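Local atomic coordinates of leucine-rich repeat protein (Bacteroides thetaiotaomicron, PDB entry 4ECN), a protein that is of unknown function but probably binds other proteins outside the cell through its leucine-rich repeats. Residues A[510-515]-A[538-543]. Residues are numbered along the deposited sequence; the frame is centred on the assembly and turned at random.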
loop_
_atom_site.group_PDB
_atom_site.type_symbol
_atom_site.label_atom_id
_atom_site.label_comp_id
_atom_site.label_asym_id
_atom_site.label_seq_id
_atom_site.Cartn_x
_atom_site.Cartn_y
_atom_site.Cartn_z
ATOM N N PHE A 510 -8.728 4.757 -21.043
ATOM C CA PHE A 510 -9.751 5.276 -20.139
ATOM C C PHE A 510 -9.286 6.596 -19.455
ATOM O O PHE A 510 -10.132 7.464 -19.216
ATOM C CB PHE A 510 -10.164 4.226 -19.103
ATOM C CG PHE A 510 -9.337 4.124 -17.851
ATOM C CD1 PHE A 510 -9.637 4.893 -16.735
ATOM C CD2 PHE A 510 -8.297 3.213 -17.762
ATOM C CE1 PHE A 510 -8.859 4.815 -15.582
ATOM C CE2 PHE A 510 -7.527 3.125 -16.599
ATOM C CZ PHE A 510 -7.812 3.925 -15.520
ATOM N N LEU A 511 -7.961 6.769 -19.208
ATOM C CA LEU A 511 -7.398 7.964 -18.557
ATOM C C LEU A 511 -7.674 9.256 -19.311
ATOM O O LEU A 511 -7.906 10.293 -18.691
ATOM C CB LEU A 511 -5.875 7.837 -18.405
ATOM C CG LEU A 511 -5.374 6.805 -17.440
ATOM C CD1 LEU A 511 -3.874 6.625 -17.586
ATOM C CD2 LEU A 511 -5.790 7.142 -16.014
ATOM N N TYR A 512 -7.619 9.191 -20.641
ATOM C CA TYR A 512 -7.757 10.341 -21.523
ATOM C C TYR A 512 -9.224 10.753 -21.711
ATOM O O TYR A 512 -9.489 11.858 -22.198
ATOM C CB TYR A 512 -7.116 10.012 -22.879
ATOM C CG TYR A 512 -5.669 9.561 -22.759
ATOM C CD1 TYR A 512 -4.639 10.485 -22.591
ATOM C CD2 TYR A 512 -5.327 8.211 -22.844
ATOM C CE1 TYR A 512 -3.309 10.077 -22.486
ATOM C CE2 TYR A 512 -3.996 7.793 -22.748
ATOM C CZ TYR A 512 -2.991 8.730 -22.571
ATOM O OH TYR A 512 -1.679 8.328 -22.478
ATOM N N ASP A 513 -10.162 9.891 -21.286
ATOM C CA ASP A 513 -11.599 10.132 -21.422
ATOM C C ASP A 513 -12.231 10.540 -20.080
ATOM O O ASP A 513 -13.445 10.753 -20.013
ATOM C CB ASP A 513 -12.293 8.881 -21.989
ATOM C CG ASP A 513 -11.769 8.411 -23.343
ATOM O OD1 ASP A 513 -11.108 9.219 -24.046
ATOM O OD2 ASP A 513 -12.032 7.243 -23.706
ATOM N N LEU A 514 -11.405 10.695 -19.032
ATOM C CA LEU A 514 -11.885 11.091 -17.718
ATOM C C LEU A 514 -12.074 12.591 -17.707
ATOM O O LEU A 514 -11.178 13.330 -18.133
ATOM C CB LEU A 514 -10.948 10.620 -16.584
ATOM C CG LEU A 514 -10.973 9.101 -16.289
ATOM C CD1 LEU A 514 -9.886 8.704 -15.333
ATOM C CD2 LEU A 514 -12.334 8.630 -15.760
ATOM N N PRO A 515 -13.258 13.055 -17.251
ATOM C CA PRO A 515 -13.552 14.505 -17.270
ATOM C C PRO A 515 -12.820 15.348 -16.229
ATOM O O PRO A 515 -12.385 16.453 -16.559
ATOM C CB PRO A 515 -15.046 14.578 -16.959
ATOM C CG PRO A 515 -15.542 13.203 -17.031
ATOM C CD PRO A 515 -14.411 12.285 -16.766
ATOM N N THR A 538 2.854 13.384 -23.542
ATOM C CA THR A 538 2.464 14.401 -24.527
ATOM C C THR A 538 0.945 14.371 -24.734
ATOM O O THR A 538 0.327 15.433 -24.669
ATOM C CB THR A 538 3.184 14.242 -25.883
ATOM O OG1 THR A 538 4.571 13.991 -25.709
ATOM C CG2 THR A 538 3.027 15.456 -26.759
ATOM N N ARG A 539 0.342 13.154 -24.934
ATOM C CA ARG A 539 -1.107 12.997 -25.171
ATOM C C ARG A 539 -1.886 13.580 -24.003
ATOM O O ARG A 539 -2.773 14.411 -24.211
ATOM C CB ARG A 539 -1.520 11.535 -25.421
ATOM C CG ARG A 539 -2.953 11.452 -25.928
ATOM C CD ARG A 539 -3.481 10.047 -26.124
ATOM N NE ARG A 539 -4.951 10.046 -26.189
ATOM C CZ ARG A 539 -5.707 8.948 -26.205
ATOM N NH1 ARG A 539 -5.147 7.743 -26.172
ATOM N NH2 ARG A 539 -7.030 9.048 -26.243
ATOM N N LEU A 540 -1.496 13.192 -22.793
ATOM C CA LEU A 540 -2.068 13.620 -21.527
ATOM C C LEU A 540 -2.071 15.164 -21.390
ATOM O O LEU A 540 -3.092 15.736 -21.023
ATOM C CB LEU A 540 -1.238 12.981 -20.407
ATOM C CG LEU A 540 -1.921 12.755 -19.086
ATOM C CD1 LEU A 540 -2.931 11.613 -19.175
ATOM C CD2 LEU A 540 -0.894 12.427 -18.019
ATOM N N ALA A 541 -0.951 15.826 -21.735
ATOM C CA ALA A 541 -0.796 17.284 -21.664
ATOM C C ALA A 541 -1.606 17.988 -22.759
ATOM O O ALA A 541 -2.254 19.000 -22.493
ATOM C CB ALA A 541 0.672 17.647 -21.791
ATOM N N ASP A 542 -1.571 17.437 -23.989
ATOM C CA ASP A 542 -2.268 17.969 -25.159
ATOM C C ASP A 542 -3.794 17.788 -25.050
ATOM O O ASP A 542 -4.527 18.622 -25.587
ATOM C CB ASP A 542 -1.749 17.302 -26.440
ATOM C CG ASP A 542 -0.430 17.857 -26.970
ATOM O OD1 ASP A 542 -0.108 19.030 -26.659
ATOM O OD2 ASP A 542 0.218 17.168 -27.800
ATOM N N ASP A 543 -4.265 16.726 -24.343
ATOM C CA ASP A 543 -5.688 16.421 -24.158
ATOM C C ASP A 543 -6.386 17.596 -23.447
ATOM O O ASP A 543 -5.955 18.028 -22.378
ATOM C CB ASP A 543 -5.874 15.106 -23.381
ATOM C CG ASP A 543 -7.228 14.462 -23.600
ATOM O OD1 ASP A 543 -8.170 14.840 -22.910
ATOM O OD2 ASP A 543 -7.338 13.588 -24.489
#
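A cation-pi stack of R539 on the ring of Y512 joins two neighbouring connections of the leucine-rich-repeat solenoid, the loop between strands 495-499 and 519-521 and the C-terminal end of helix 530-542. The guanidinium lies almost flat on the tyrosine, the planes 7° apart and CZ of R539 3.8 Å from the centroid of the Y512 ring. It is shifted towards the CG and CD2 side, with NH1 of R539 3.4 Å from CD2 of Y512, while CD of R539 sits over the middle of the same face in a CH-pi contact, 3.7 Å from the ring centroid. With CG anti to the backbone N (chi1 -169°) and the chain extended as far as NE, R539 runs its methylenes as well as its charged end across the ring. The backbone N and CA of L540 lie at the ring edge, while its CD1 approaches the rim from the side opposite the guanidinium, 3.7 Å from CE1 of Y512. The tyrosine OH makes a weak hydrogen bond to the carbonyl of D536. Without the ring, as with an alanine here, the guanidinium would probably lose its stacking surface, with little but its long, weak ion pair to D509 to place it, and a gap would open beside L540. Beyond the last helical turn, OD2 of D543 lies near CB of Y512, and its OD1 accepts a hydrogen bond from D545 N. Towards the sheet, L511 from the loop and L540 from the helix both pack on L520, so the two consecutive connections share strand 519-521, which runs parallel to its neighbours 495-499 and 552-554.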